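Local coordinates for protein 6-phospho-beta-glucosidase BglT (Thermotoga maritima, PDB 1UP7) that hydrolyses cellobiose 6'-phosphate to glucose 6-phosphate and glucose, as a family 4 glycosidase that depends on NAD and a manganese ion, at residues Glu42-Leu54 against Glu271-Pro285. Sequence-based numbering, arbitrary orientation.
With NAD (nicotinamide-adenine-dinucleotide), chain I.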
loop_
_atom_site.group_PDB
_atom_site.type_symbol
_atom_site.label_atom_id
_atom_site.label_comp_id
_atom_site.label_asym_id
_atom_site.label_seq_id
_atom_site.Cartn_x
_atom_site.Cartn_y
_atom_site.Cartn_z
ATOM N N GLU A 42 -0.452 -15.786 49.033
ATOM C CA GLU A 42 -1.290 -16.713 49.782
ATOM C C GLU A 42 -2.370 -17.334 48.894
ATOM O O GLU A 42 -2.669 -18.528 49.021
ATOM C CB GLU A 42 -1.846 -16.071 51.077
ATOM C CG GLU A 42 -0.944 -14.942 51.614
ATOM C CD GLU A 42 -1.140 -14.576 53.097
ATOM O OE1 GLU A 42 -1.973 -15.222 53.796
ATOM O OE2 GLU A 42 -0.449 -13.627 53.584
ATOM N N LYS A 43 -2.910 -16.556 47.961
ATOM C CA LYS A 43 -3.888 -17.074 47.021
ATOM C C LYS A 43 -3.221 -18.063 46.059
ATOM O O LYS A 43 -3.749 -19.148 45.817
ATOM C CB LYS A 43 -4.562 -15.938 46.278
ATOM C CG LYS A 43 -5.799 -16.350 45.491
ATOM C CD LYS A 43 -5.816 -15.614 44.172
ATOM C CE LYS A 43 -7.118 -14.888 43.874
ATOM N NZ LYS A 43 -7.313 -14.881 42.347
ATOM N N GLN A 44 -2.059 -17.703 45.532
ATOM C CA GLN A 44 -1.372 -18.564 44.593
ATOM C C GLN A 44 -0.965 -19.918 45.219
ATOM O O GLN A 44 -1.031 -20.967 44.559
ATOM C CB GLN A 44 -0.183 -17.856 44.004
ATOM C CG GLN A 44 0.685 -18.768 43.223
ATOM C CD GLN A 44 1.748 -18.037 42.485
ATOM O OE1 GLN A 44 1.644 -17.843 41.278
ATOM N NE2 GLN A 44 2.768 -17.612 43.193
ATOM N N LYS A 45 -0.575 -19.890 46.490
ATOM C CA LYS A 45 -0.089 -21.081 47.173
ATOM C C LYS A 45 -1.161 -22.181 47.237
ATOM O O LYS A 45 -0.862 -23.360 47.038
ATOM C CB LYS A 45 0.410 -20.720 48.571
ATOM C CG LYS A 45 0.595 -21.891 49.531
ATOM C CD LYS A 45 1.948 -22.573 49.303
ATOM C CE LYS A 45 2.275 -23.536 50.461
ATOM N NZ LYS A 45 3.178 -24.638 49.995
ATOM N N ILE A 46 -2.408 -21.794 47.507
ATOM C CA ILE A 46 -3.523 -22.742 47.496
ATOM C C ILE A 46 -3.676 -23.362 46.106
ATOM O O ILE A 46 -3.772 -24.580 45.982
ATOM C CB ILE A 46 -4.860 -22.079 47.944
ATOM C CG1 ILE A 46 -4.877 -21.836 49.457
ATOM C CG2 ILE A 46 -6.078 -22.924 47.537
ATOM C CD1 ILE A 46 -5.635 -20.530 49.827
ATOM N N VAL A 47 -3.665 -22.531 45.074
ATOM C CA VAL A 47 -3.821 -23.013 43.717
ATOM C C VAL A 47 -2.659 -23.912 43.281
ATOM O O VAL A 47 -2.895 -24.975 42.709
ATOM C CB VAL A 47 -4.043 -21.842 42.732
ATOM C CG1 VAL A 47 -4.193 -22.369 41.319
ATOM C CG2 VAL A 47 -5.255 -21.026 43.149
ATOM N N VAL A 48 -1.424 -23.497 43.577
ATOM C CA VAL A 48 -0.229 -24.265 43.208
ATOM C C VAL A 48 -0.104 -25.596 43.982
ATOM O O VAL A 48 0.378 -26.602 43.429
ATOM C CB VAL A 48 1.050 -23.418 43.263
ATOM C CG1 VAL A 48 2.307 -24.287 43.121
ATOM C CG2 VAL A 48 1.001 -22.359 42.158
ATOM N N ASP A 49 -0.572 -25.630 45.229
ATOM C CA ASP A 49 -0.580 -26.889 45.968
ATOM C C ASP A 49 -1.531 -27.874 45.304
ATOM O O ASP A 49 -1.243 -29.061 45.223
ATOM C CB ASP A 49 -1.022 -26.729 47.420
ATOM C CG ASP A 49 0.068 -26.197 48.313
ATOM O OD1 ASP A 49 1.234 -26.133 47.874
ATOM O OD2 ASP A 49 -0.155 -25.792 49.474
ATOM N N PHE A 50 -2.683 -27.378 44.852
ATOM C CA PHE A 50 -3.613 -28.189 44.077
ATOM C C PHE A 50 -2.962 -28.633 42.749
ATOM O O PHE A 50 -3.032 -29.811 42.396
ATOM C CB PHE A 50 -4.946 -27.443 43.877
ATOM C CG PHE A 50 -5.953 -28.149 42.984
ATOM C CD1 PHE A 50 -6.203 -29.512 43.095
ATOM C CD2 PHE A 50 -6.693 -27.422 42.061
ATOM C CE1 PHE A 50 -7.158 -30.148 42.275
ATOM C CE2 PHE A 50 -7.652 -28.048 41.253
ATOM C CZ PHE A 50 -7.872 -29.415 41.356
ATOM N N VAL A 51 -2.300 -27.708 42.058
ATOM C CA VAL A 51 -1.549 -28.023 40.845
ATOM C C VAL A 51 -0.564 -29.175 41.033
ATOM O O VAL A 51 -0.544 -30.104 40.204
ATOM C CB VAL A 51 -0.811 -26.774 40.248
ATOM C CG1 VAL A 51 0.178 -27.193 39.145
ATOM C CG2 VAL A 51 -1.801 -25.791 39.717
ATOM N N LYS A 52 0.223 -29.120 42.117
ATOM C CA LYS A 52 1.208 -30.160 42.437
ATOM C C LYS A 52 0.551 -31.520 42.581
ATOM O O LYS A 52 1.129 -32.550 42.207
ATOM C CB LYS A 52 1.968 -29.840 43.731
ATOM C CG LYS A 52 3.053 -28.781 43.598
ATOM C CD LYS A 52 3.953 -28.771 44.814
ATOM C CE LYS A 52 4.991 -27.643 44.730
ATOM N NZ LYS A 52 4.678 -26.384 45.518
ATOM N N ARG A 53 -0.648 -31.531 43.147
ATOM C CA ARG A 53 -1.420 -32.763 43.316
ATOM C C ARG A 53 -1.830 -33.329 41.939
ATOM O O ARG A 53 -1.835 -34.540 41.747
ATOM C CB ARG A 53 -2.658 -32.490 44.153
ATOM C CG ARG A 53 -2.764 -33.225 45.470
ATOM C CD ARG A 53 -3.262 -32.409 46.664
ATOM N NE ARG A 53 -4.560 -31.758 46.458
ATOM C CZ ARG A 53 -4.838 -30.484 46.798
ATOM N NH1 ARG A 53 -3.933 -29.711 47.361
ATOM N NH2 ARG A 53 -6.041 -29.986 46.582
ATOM N N LEU A 54 -2.156 -32.459 40.980
ATOM C CA LEU A 54 -2.524 -32.902 39.633
ATOM C C LEU A 54 -1.336 -33.314 38.769
ATOM O O LEU A 54 -1.473 -34.193 37.913
ATOM C CB LEU A 54 -3.324 -31.837 38.844
ATOM C CG LEU A 54 -4.643 -31.291 39.395
ATOM C CD1 LEU A 54 -4.876 -29.895 38.882
ATOM C CD2 LEU A 54 -5.832 -32.214 39.097
ATOM N N GLU A 271 -15.351 -17.363 42.299
ATOM C CA GLU A 271 -13.957 -17.535 42.656
ATOM C C GLU A 271 -13.752 -17.946 44.117
ATOM O O GLU A 271 -12.892 -18.779 44.420
ATOM C CB GLU A 271 -13.206 -16.253 42.374
ATOM C CG GLU A 271 -12.538 -16.255 41.004
ATOM C CD GLU A 271 -11.346 -15.318 40.970
ATOM O OE1 GLU A 271 -10.923 -14.853 42.076
ATOM O OE2 GLU A 271 -10.836 -15.043 39.840
ATOM N N LYS A 272 -14.534 -17.373 45.025
ATOM C CA LYS A 272 -14.402 -17.719 46.429
ATOM C C LYS A 272 -14.823 -19.163 46.703
ATOM O O LYS A 272 -14.279 -19.789 47.622
ATOM C CB LYS A 272 -15.199 -16.780 47.349
ATOM N N GLU A 273 -15.801 -19.670 45.943
ATOM C CA GLU A 273 -16.224 -21.072 46.025
ATOM C C GLU A 273 -15.171 -21.995 45.390
ATOM O O GLU A 273 -14.902 -23.079 45.895
ATOM C CB GLU A 273 -17.578 -21.286 45.338
ATOM C CG GLU A 273 -18.804 -20.896 46.162
ATOM C CD GLU A 273 -20.049 -20.604 45.298
ATOM O OE1 GLU A 273 -19.951 -20.565 44.032
ATOM O OE2 GLU A 273 -21.146 -20.399 45.876
ATOM N N LEU A 274 -14.582 -21.570 44.280
ATOM C CA LEU A 274 -13.522 -22.352 43.640
ATOM C C LEU A 274 -12.306 -22.500 44.576
ATOM O O LEU A 274 -11.796 -23.617 44.786
ATOM C CB LEU A 274 -13.130 -21.746 42.292
ATOM C CG LEU A 274 -14.101 -22.068 41.144
ATOM C CD1 LEU A 274 -13.780 -21.242 39.924
ATOM C CD2 LEU A 274 -14.092 -23.549 40.818
ATOM N N PHE A 275 -11.890 -21.390 45.186
ATOM C CA PHE A 275 -10.720 -21.416 46.061
ATOM C C PHE A 275 -10.868 -22.286 47.287
ATOM O O PHE A 275 -9.930 -22.987 47.676
ATOM C CB PHE A 275 -10.174 -20.022 46.350
ATOM C CG PHE A 275 -9.469 -19.439 45.151
ATOM C CD1 PHE A 275 -8.132 -19.725 44.904
ATOM C CD2 PHE A 275 -10.169 -18.675 44.219
ATOM C CE1 PHE A 275 -7.505 -19.202 43.761
ATOM C CE2 PHE A 275 -9.551 -18.166 43.103
ATOM C CZ PHE A 275 -8.223 -18.432 42.864
ATOM N N GLU A 276 -12.060 -22.282 47.864
ATOM C CA GLU A 276 -12.377 -23.203 48.953
ATOM C C GLU A 276 -12.292 -24.674 48.530
ATOM O O GLU A 276 -11.779 -25.511 49.275
ATOM C CB GLU A 276 -13.753 -22.898 49.554
ATOM C CG GLU A 276 -13.712 -21.851 50.662
ATOM C CD GLU A 276 -12.494 -22.016 51.578
ATOM O OE1 GLU A 276 -12.478 -22.992 52.393
ATOM O OE2 GLU A 276 -11.544 -21.188 51.452
ATOM N N LYS A 277 -12.799 -24.979 47.338
ATOM C CA LYS A 277 -12.706 -26.327 46.788
ATOM C C LYS A 277 -11.257 -26.714 46.473
ATOM O O LYS A 277 -10.874 -27.853 46.680
ATOM C CB LYS A 277 -13.560 -26.462 45.529
ATOM C CG LYS A 277 -14.959 -26.968 45.792
ATOM C CD LYS A 277 -15.960 -26.357 44.816
ATOM C CE LYS A 277 -17.389 -26.913 45.035
ATOM N NZ LYS A 277 -18.259 -26.485 43.898
ATOM N N TYR A 278 -10.450 -25.773 45.971
ATOM C CA TYR A 278 -9.062 -26.102 45.621
ATOM C C TYR A 278 -8.206 -26.544 46.829
ATOM O O TYR A 278 -7.179 -27.186 46.652
ATOM C CB TYR A 278 -8.363 -24.964 44.876
ATOM C CG TYR A 278 -8.850 -24.658 43.476
ATOM C CD1 TYR A 278 -9.662 -25.537 42.767
ATOM C CD2 TYR A 278 -8.516 -23.455 42.882
ATOM C CE1 TYR A 278 -10.107 -25.216 41.485
ATOM C CE2 TYR A 278 -8.956 -23.126 41.636
ATOM C CZ TYR A 278 -9.744 -24.004 40.925
ATOM O OH TYR A 278 -10.154 -23.642 39.646
ATOM N N ARG A 279 -8.641 -26.211 48.045
ATOM C CA ARG A 279 -7.967 -26.625 49.278
ATOM C C ARG A 279 -7.805 -28.144 49.369
ATOM O O ARG A 279 -6.735 -28.634 49.774
ATOM C CB ARG A 279 -8.740 -26.139 50.520
ATOM C CG ARG A 279 -8.615 -24.624 50.819
ATOM C CD ARG A 279 -8.908 -24.230 52.281
ATOM N NE ARG A 279 -9.275 -22.811 52.391
ATOM C CZ ARG A 279 -8.423 -21.795 52.631
ATOM N NH1 ARG A 279 -7.118 -22.011 52.807
ATOM N NH2 ARG A 279 -8.888 -20.546 52.696
ATOM N N THR A 280 -8.873 -28.884 49.020
ATOM C CA THR A 280 -8.881 -30.356 49.100
ATOM C C THR A 280 -9.062 -31.100 47.775
ATOM O O THR A 280 -8.892 -32.304 47.737
ATOM C CB THR A 280 -9.974 -30.892 50.068
ATOM O OG1 THR A 280 -11.261 -30.402 49.660
ATOM C CG2 THR A 280 -9.788 -30.367 51.488
ATOM N N ALA A 281 -9.420 -30.414 46.696
ATOM C CA ALA A 281 -9.744 -31.099 45.443
ATOM C C ALA A 281 -8.634 -32.056 44.968
ATOM O O ALA A 281 -7.437 -31.731 45.047
ATOM C CB ALA A 281 -10.074 -30.081 44.362
ATOM N N VAL A 282 -9.043 -33.229 44.476
ATOM C CA VAL A 282 -8.125 -34.164 43.816
ATOM C C VAL A 282 -8.241 -34.074 42.291
ATOM O O VAL A 282 -7.339 -34.493 41.542
ATOM C CB VAL A 282 -8.320 -35.652 44.284
ATOM C CG1 VAL A 282 -7.763 -35.860 45.692
ATOM C CG2 VAL A 282 -9.794 -36.092 44.229
ATOM N N GLU A 283 -9.354 -33.514 41.833
ATOM C CA GLU A 283 -9.635 -33.394 40.404
ATOM C C GLU A 283 -10.239 -32.016 40.175
ATOM O O GLU A 283 -10.786 -31.433 41.112
ATOM C CB GLU A 283 -10.599 -34.535 39.980
ATOM C CG GLU A 283 -10.280 -35.206 38.631
ATOM C CD GLU A 283 -9.022 -36.075 38.644
ATOM O OE1 GLU A 283 -9.070 -37.202 39.224
ATOM O OE2 GLU A 283 -7.988 -35.632 38.065
ATOM N N ILE A 284 -10.115 -31.479 38.961
ATOM C CA ILE A 284 -10.665 -30.157 38.638
ATOM C C ILE A 284 -12.190 -30.145 38.827
ATOM O O ILE A 284 -12.891 -30.999 38.265
ATOM C CB ILE A 284 -10.257 -29.743 37.206
ATOM C CG1 ILE A 284 -8.728 -29.759 37.090
ATOM C CG2 ILE A 284 -10.814 -28.345 36.854
ATOM C CD1 ILE A 284 -8.184 -29.486 35.713
ATOM N N PRO A 285 -12.714 -29.215 39.632
ATOM C CA PRO A 285 -14.152 -29.197 39.923
ATOM C C PRO A 285 -14.944 -28.720 38.700
ATOM O O PRO A 285 -14.482 -27.845 37.934
ATOM C CB PRO A 285 -14.283 -28.158 41.048
ATOM C CG PRO A 285 -12.873 -27.757 41.430
ATOM C CD PRO A 285 -12.006 -28.083 40.266
HETATM P PA NAD I . -7.945 -13.035 38.321
HETATM O O1A NAD I . -8.568 -11.893 39.018
HETATM O O2A NAD I . -8.079 -14.401 39.028
HETATM O O5B NAD I . -6.386 -12.618 38.179
HETATM C C5B NAD I . -5.412 -13.613 37.993
HETATM C C4B NAD I . -4.261 -13.413 38.970
HETATM O O4B NAD I . -3.480 -12.280 38.597
HETATM C C3B NAD I . -4.673 -13.190 40.420
HETATM O O3B NAD I . -4.158 -14.266 41.189
HETATM C C2B NAD I . -4.017 -11.864 40.812
HETATM O O2B NAD I . -3.496 -11.890 42.125
HETATM C C1B NAD I . -2.882 -11.800 39.806
HETATM N N9A NAD I . -2.340 -10.468 39.559
HETATM C C8A NAD I . -2.974 -9.239 39.547
HETATM N N7A NAD I . -2.034 -8.324 39.225
HETATM C C5A NAD I . -0.855 -8.927 38.983
HETATM C C6A NAD I . 0.410 -8.469 38.639
HETATM N N6A NAD I . 0.661 -7.178 38.454
HETATM N N1A NAD I . 1.444 -9.386 38.492
HETATM C C2A NAD I . 1.222 -10.737 38.703
HETATM N N3A NAD I . -0.028 -11.172 39.072
HETATM C C4A NAD I . -1.037 -10.282 39.209
HETATM O O3 NAD I . -8.622 -13.076 36.862
HETATM P PN NAD I . -8.713 -14.299 35.831
HETATM O O1N NAD I . -10.174 -14.490 35.653
HETATM O O2N NAD I . -7.869 -15.422 36.177
HETATM O O5D NAD I . -8.063 -13.723 34.488
HETATM C C5D NAD I . -6.833 -13.025 34.423
HETATM C C4D NAD I . -6.788 -12.265 33.088
HETATM O O4D NAD I . -6.860 -13.131 31.955
HETATM C C3D NAD I . -7.958 -11.303 32.938
HETATM O O3D NAD I . -7.423 -10.151 32.359
HETATM C C2D NAD I . -8.917 -12.001 31.979
HETATM O O2D NAD I . -9.723 -11.135 31.197
HETATM C C1D NAD I . -8.023 -12.897 31.154
HETATM N N1N NAD I . -8.621 -14.228 31.020
HETATM C C2N NAD I . -7.803 -15.274 31.386
HETATM C C3N NAD I . -8.230 -16.577 31.312
HETATM C C7N NAD I . -7.285 -17.672 31.748
HETATM O O7N NAD I . -7.104 -18.864 31.007
HETATM N N7N NAD I . -6.587 -17.486 32.879
HETATM C C4N NAD I . -9.530 -16.804 30.852
HETATM C C5N NAD I . -10.381 -15.748 30.467
HETATM C C6N NAD I . -9.904 -14.441 30.558
#
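Helix 42-54 and helix 271-278 cross at 51° with their axes 9.5 Å apart at closest approach, the CA atoms of Phe50 and Tyr278 coming nearest. The first helix belongs to the NAD-binding Rossmann fold, its far side lying on strands 33-37 and 60-63, so the contact joins that fold to the C-terminal domain. Phe50 is the central wedge: with CG trans to the backbone N (chi1 175°), its ring reaches across to Tyr278, the planes 23° apart but displaced, centroids 5.0 Å apart and Phe50 CE2 3.6 Å from Tyr278 CD1. A flat, apolar ring suits this place, since its CE1 also meets Ala281 CB at 3.6 Å and Leu54 CD1 lies above one face, toward the rim. Tyr278 adds a hydroxyl that hydrogen-bonds to Ser13 O. Ile46, branched and apolar, packs CG2 on Tyr278 CB (4.1 Å) while CD1 lies by NH1 of Arg279, whose guanidinium grips Glu276 side-on, NE and NH2 both meeting OE2. Near the cofactor, Lys43 runs its aliphatic chain at about a right angle past Phe275 and sends NZ to O3B of the NAD ribose in a weak hydrogen bond and to Glu271 OE1 in a long salt bridge of 3.6 Å. At the other end Arg53 NH2 donates fairly straight bonds to Ala281 O (2.7 Å) and Tyr278 O (3.0 Å), NE adding a weak one to Ala281 O. An alanine here would probably leave both carbonyls without these donors and the turn less firmly tied to the helix. Both oxygens lie close to the guanidinium plane, yet NH2 stands above the carbonyl plane of Tyr278.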